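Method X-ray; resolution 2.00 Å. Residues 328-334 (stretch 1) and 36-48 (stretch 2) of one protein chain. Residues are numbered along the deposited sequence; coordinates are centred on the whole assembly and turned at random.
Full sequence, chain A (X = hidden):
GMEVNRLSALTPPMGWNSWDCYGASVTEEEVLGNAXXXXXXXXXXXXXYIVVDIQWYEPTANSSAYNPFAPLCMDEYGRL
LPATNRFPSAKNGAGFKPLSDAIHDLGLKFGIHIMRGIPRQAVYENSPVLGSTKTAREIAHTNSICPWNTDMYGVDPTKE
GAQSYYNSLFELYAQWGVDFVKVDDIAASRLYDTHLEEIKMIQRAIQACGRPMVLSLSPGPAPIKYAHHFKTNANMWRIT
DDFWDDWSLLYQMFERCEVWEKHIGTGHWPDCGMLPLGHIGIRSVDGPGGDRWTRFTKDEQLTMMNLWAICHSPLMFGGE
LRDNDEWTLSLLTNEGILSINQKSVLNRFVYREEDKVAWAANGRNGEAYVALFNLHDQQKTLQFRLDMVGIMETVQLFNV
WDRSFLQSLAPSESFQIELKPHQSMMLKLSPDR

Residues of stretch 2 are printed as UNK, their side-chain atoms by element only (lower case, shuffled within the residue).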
# COMPACT_ATOMS: atom_id res chain seq x y z
N THR A 328 -28.40 13.33 18.19
CA THR A 328 -27.18 14.14 17.92
C THR A 328 -26.70 14.88 19.18
O THR A 328 -25.51 14.92 19.48
CB THR A 328 -27.38 15.10 16.72
OG1 THR A 328 -27.80 14.33 15.58
CG2 THR A 328 -26.07 15.86 16.35
N LEU A 329 -27.64 15.40 19.95
CA LEU A 329 -27.32 16.11 21.17
C LEU A 329 -26.67 15.15 22.18
O LEU A 329 -25.75 15.53 22.93
CB LEU A 329 -28.60 16.77 21.78
CG LEU A 329 -28.34 17.50 23.10
CD1 LEU A 329 -27.28 18.59 22.92
CD2 LEU A 329 -29.59 18.09 23.70
N SER A 330 -27.12 13.91 22.19
CA SER A 330 -26.58 12.91 23.13
C SER A 330 -25.13 12.57 22.78
O SER A 330 -24.35 12.30 23.67
CB SER A 330 -27.45 11.64 23.15
OG SER A 330 -27.17 10.82 22.01
N LEU A 331 -24.74 12.65 21.49
CA LEU A 331 -23.33 12.48 21.11
C LEU A 331 -22.42 13.56 21.67
O LEU A 331 -21.19 13.38 21.74
CB LEU A 331 -23.15 12.50 19.58
CG LEU A 331 -23.71 11.41 18.69
CD1 LEU A 331 -23.16 11.61 17.24
CD2 LEU A 331 -23.39 10.04 19.13
N LEU A 332 -23.01 14.70 22.04
CA LEU A 332 -22.24 15.89 22.45
C LEU A 332 -22.15 16.08 23.94
O LEU A 332 -21.38 16.92 24.43
CB LEU A 332 -22.86 17.15 21.83
CG LEU A 332 -23.04 17.13 20.29
CD1 LEU A 332 -23.55 18.49 19.77
CD2 LEU A 332 -21.76 16.70 19.61
N THR A 333 -22.94 15.31 24.67
CA THR A 333 -23.14 15.54 26.11
C THR A 333 -22.81 14.30 26.94
O THR A 333 -23.24 14.17 28.07
CB THR A 333 -24.59 15.99 26.37
OG1 THR A 333 -25.49 14.98 25.86
CG2 THR A 333 -24.87 17.35 25.67
N ASN A 334 -22.04 13.39 26.37
CA ASN A 334 -21.56 12.24 27.11
C ASN A 334 -20.23 12.56 27.80
O ASN A 334 -19.17 12.67 27.16
CB ASN A 334 -21.40 11.02 26.18
CG ASN A 334 -21.10 9.75 26.95
OD1 ASN A 334 -20.13 9.70 27.69
ND2 ASN A 334 -21.91 8.73 26.78
N UNK A 36 -26.10 30.67 20.80
CA UNK A 36 -27.16 30.59 21.81
C UNK A 36 -27.47 29.15 22.15
O UNK A 36 -27.64 28.80 23.30
c UNK A 36 -28.42 31.33 21.38
c UNK A 36 -29.31 33.65 20.70
o UNK A 36 -30.24 33.03 20.13
c UNK A 36 -28.24 32.84 21.47
o UNK A 36 -29.19 34.90 20.63
N UNK A 37 -27.50 28.30 21.14
CA UNK A 37 -27.76 26.89 21.39
C UNK A 37 -26.64 26.34 22.25
O UNK A 37 -26.88 25.68 23.24
c UNK A 37 -27.56 22.39 20.75
c UNK A 37 -27.25 23.71 20.59
c UNK A 37 -27.88 26.10 20.10
c UNK A 37 -29.52 24.19 20.09
o UNK A 37 -29.17 20.65 20.67
c UNK A 37 -28.87 21.96 20.56
c UNK A 37 -29.84 22.85 20.26
c UNK A 37 -28.23 24.64 20.29
N UNK A 38 -25.42 26.63 21.87
CA UNK A 38 -24.28 26.10 22.60
C UNK A 38 -24.32 26.55 24.06
O UNK A 38 -24.02 25.80 24.98
se UNK A 38 -20.10 26.50 21.77
c UNK A 38 -22.99 26.56 21.97
c UNK A 38 -21.76 25.99 22.68
c UNK A 38 -20.38 25.47 20.23
N UNK A 39 -24.72 27.80 24.26
CA UNK A 39 -24.74 28.39 25.57
C UNK A 39 -25.79 27.66 26.40
O UNK A 39 -25.62 27.42 27.59
c UNK A 39 -25.10 29.89 25.48
N UNK A 40 -26.89 27.31 25.75
CA UNK A 40 -28.03 26.75 26.46
C UNK A 40 -27.89 25.26 26.74
O UNK A 40 -28.40 24.77 27.72
c UNK A 40 -29.32 27.00 25.68
n UNK A 40 -30.41 28.96 24.72
c UNK A 40 -29.78 28.46 25.78
o UNK A 40 -29.62 29.12 26.82
N UNK A 41 -27.23 24.51 25.86
CA UNK A 41 -27.23 23.04 25.97
C UNK A 41 -25.85 22.40 26.14
O UNK A 41 -25.77 21.25 26.59
c UNK A 41 -30.91 23.93 23.51
n UNK A 41 -29.60 23.73 23.49
c UNK A 41 -30.41 22.48 25.09
n UNK A 41 -31.42 23.19 24.48
c UNK A 41 -27.86 22.40 24.72
c UNK A 41 -29.26 22.81 24.47
N UNK A 42 -24.80 23.11 25.76
CA UNK A 42 -23.50 22.48 25.56
C UNK A 42 -22.36 23.06 26.42
O UNK A 42 -21.39 22.37 26.72
c UNK A 42 -23.52 22.09 21.59
c UNK A 42 -24.03 21.83 23.04
c UNK A 42 -23.14 22.54 24.07
c UNK A 42 -24.16 20.31 23.32
N UNK A 43 -22.49 24.32 26.81
CA UNK A 43 -21.42 25.05 27.46
C UNK A 43 -20.95 24.29 28.71
O UNK A 43 -19.77 24.19 29.01
c UNK A 43 -20.91 27.32 28.55
c UNK A 43 -22.61 28.94 29.55
c UNK A 43 -21.92 26.47 27.83
n UNK A 43 -23.08 30.37 29.58
c UNK A 43 -21.38 28.78 28.65
N UNK A 44 -21.90 23.72 29.41
CA UNK A 44 -21.58 23.09 30.70
C UNK A 44 -20.73 21.82 30.50
O UNK A 44 -20.09 21.35 31.43
c UNK A 44 -23.72 21.66 30.91
c UNK A 44 -22.87 22.79 31.47
n UNK A 44 -25.51 19.37 33.53
c UNK A 44 -24.45 19.96 32.64
c UNK A 44 -24.84 21.22 31.87
N UNK A 45 -20.68 21.31 29.29
CA UNK A 45 -19.92 20.08 28.99
C UNK A 45 -18.54 20.39 28.40
O UNK A 45 -17.78 19.48 28.12
c UNK A 45 -21.92 18.64 28.59
c UNK A 45 -23.02 17.07 30.02
c UNK A 45 -24.20 17.69 29.73
c UNK A 45 -21.88 17.56 29.45
c UNK A 45 -23.13 19.23 28.33
o UNK A 45 -25.36 17.24 30.26
c UNK A 45 -24.26 18.76 28.88
c UNK A 45 -20.66 19.18 28.01
N UNK A 46 -18.25 21.67 28.17
CA UNK A 46 -16.92 22.11 27.73
C UNK A 46 -16.83 22.71 26.33
O UNK A 46 -15.74 23.14 25.89
N UNK A 47 -17.97 22.72 25.64
CA UNK A 47 -18.08 23.35 24.32
C UNK A 47 -18.04 24.85 24.47
O UNK A 47 -18.85 25.44 25.19
c UNK A 47 -19.08 20.72 22.27
n UNK A 47 -19.99 19.30 23.75
c UNK A 47 -19.09 18.34 21.64
c UNK A 47 -19.52 21.47 23.41
c UNK A 47 -18.14 20.03 20.18
c UNK A 47 -18.45 21.05 21.07
c UNK A 47 -19.37 19.35 22.54
c UNK A 47 -18.46 18.69 20.47
c UNK A 47 -19.40 22.94 23.62
c UNK A 47 -20.07 20.57 24.26
N UNK A 48 -17.11 25.49 23.77
CA UNK A 48 -16.86 26.89 24.03
C UNK A 48 -16.60 27.82 22.85
O UNK A 48 -16.85 29.01 22.96
c UNK A 48 -14.44 26.74 24.68
o UNK A 48 -12.32 26.73 25.87
c UNK A 48 -15.78 27.00 25.09
o UNK A 48 -13.84 28.27 26.39
c UNK A 48 -13.46 27.28 25.72
O HOH W 1 -25.39 13.98 29.75

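Position 36 carries three carbons, the third bearing two oxygens, and reaches nothing on stretch 1: Glu36, out on the exposed side of the helix. Position 37 has one carbon and then a six-carbon ring tipped with an oxygen, which lies 3.6 Å from Leu329 CD1; this is Tyr37, and Leu329 meets its ring obliquely. At 38 two carbons, a selenium and a last carbon run unbranched: Met38, present as selenomethionine, buried but out of reach. A single carbon at 39, out of reach of stretch 1, gives Ala39. Position 40 has two carbons, the second with one oxygen and one nitrogen, so Asn40, also remote.

Position 41 shows one carbon and a five-membered ring of three carbons and two nitrogens, and its CB sits 4.3 Å from Leu329 CD1: His41. Its ND1 makes a weak hydrogen bond back to Tyr37 O, 3.4 Å away. Position 42 holds four carbons, forked at the second. One tip approaches three residues of stretch 1, which fits Leu42: its CD2 is 3.6 Å from Leu329 CD1, 3.7 Å from Leu332 CB and 3.8 Å from Thr333 CG2.

Positions 43 and 44 each carry four carbons in a row ending in nitrogen, Lys43 and Lys44, both exposed and without contact here. Position 45 has one carbon and a six-carbon ring bearing oxygen. Thr333 CB lies over one face of that ring, 3.9 Å from the centroid and 16° off the normal, a CH-pi contact: Tyr45. A water bridges the two residues: its O donates to Thr333 O at 2.7 Å and is hydrogen-bonded to Tyr45 OH at 3.3 Å.

Position 46 has no side-chain atoms. With phi at 114°, a CB would jam against the carbonyl oxygen of the preceding residue, so the backbone itself calls for Gly46. Position 47 carries one carbon and fused five- and six-membered rings of eight carbons and one nitrogen; the nitrogen approaches Leu332 O and a ring carbon packs on Leu332 CD2: Trp47. Its NE1 donates to Leu332 O at 2.8 Å and 158°, and its CZ2 lies 3.7 Å from Leu332 CD2. Position 48, three carbons ending in two oxygens, is Glu48, beyond reach.

The contact joins an apolar patch to one direct polar bond. Leu42 fits among Leu329, Leu332 and Thr333, and Thr333 CB sits over one face of Tyr45, while Thr333 OG1 donates to Leu329 O at 3.0 Å. Trp47 serves twice, packing its ring and donating from NE1 to the Leu332 carbonyl. The rule is economical: shape fills the middle, and a single indole hydrogen bond adds direction.

Stretch 2, residues 36-48: EYMANHLKKYGWE
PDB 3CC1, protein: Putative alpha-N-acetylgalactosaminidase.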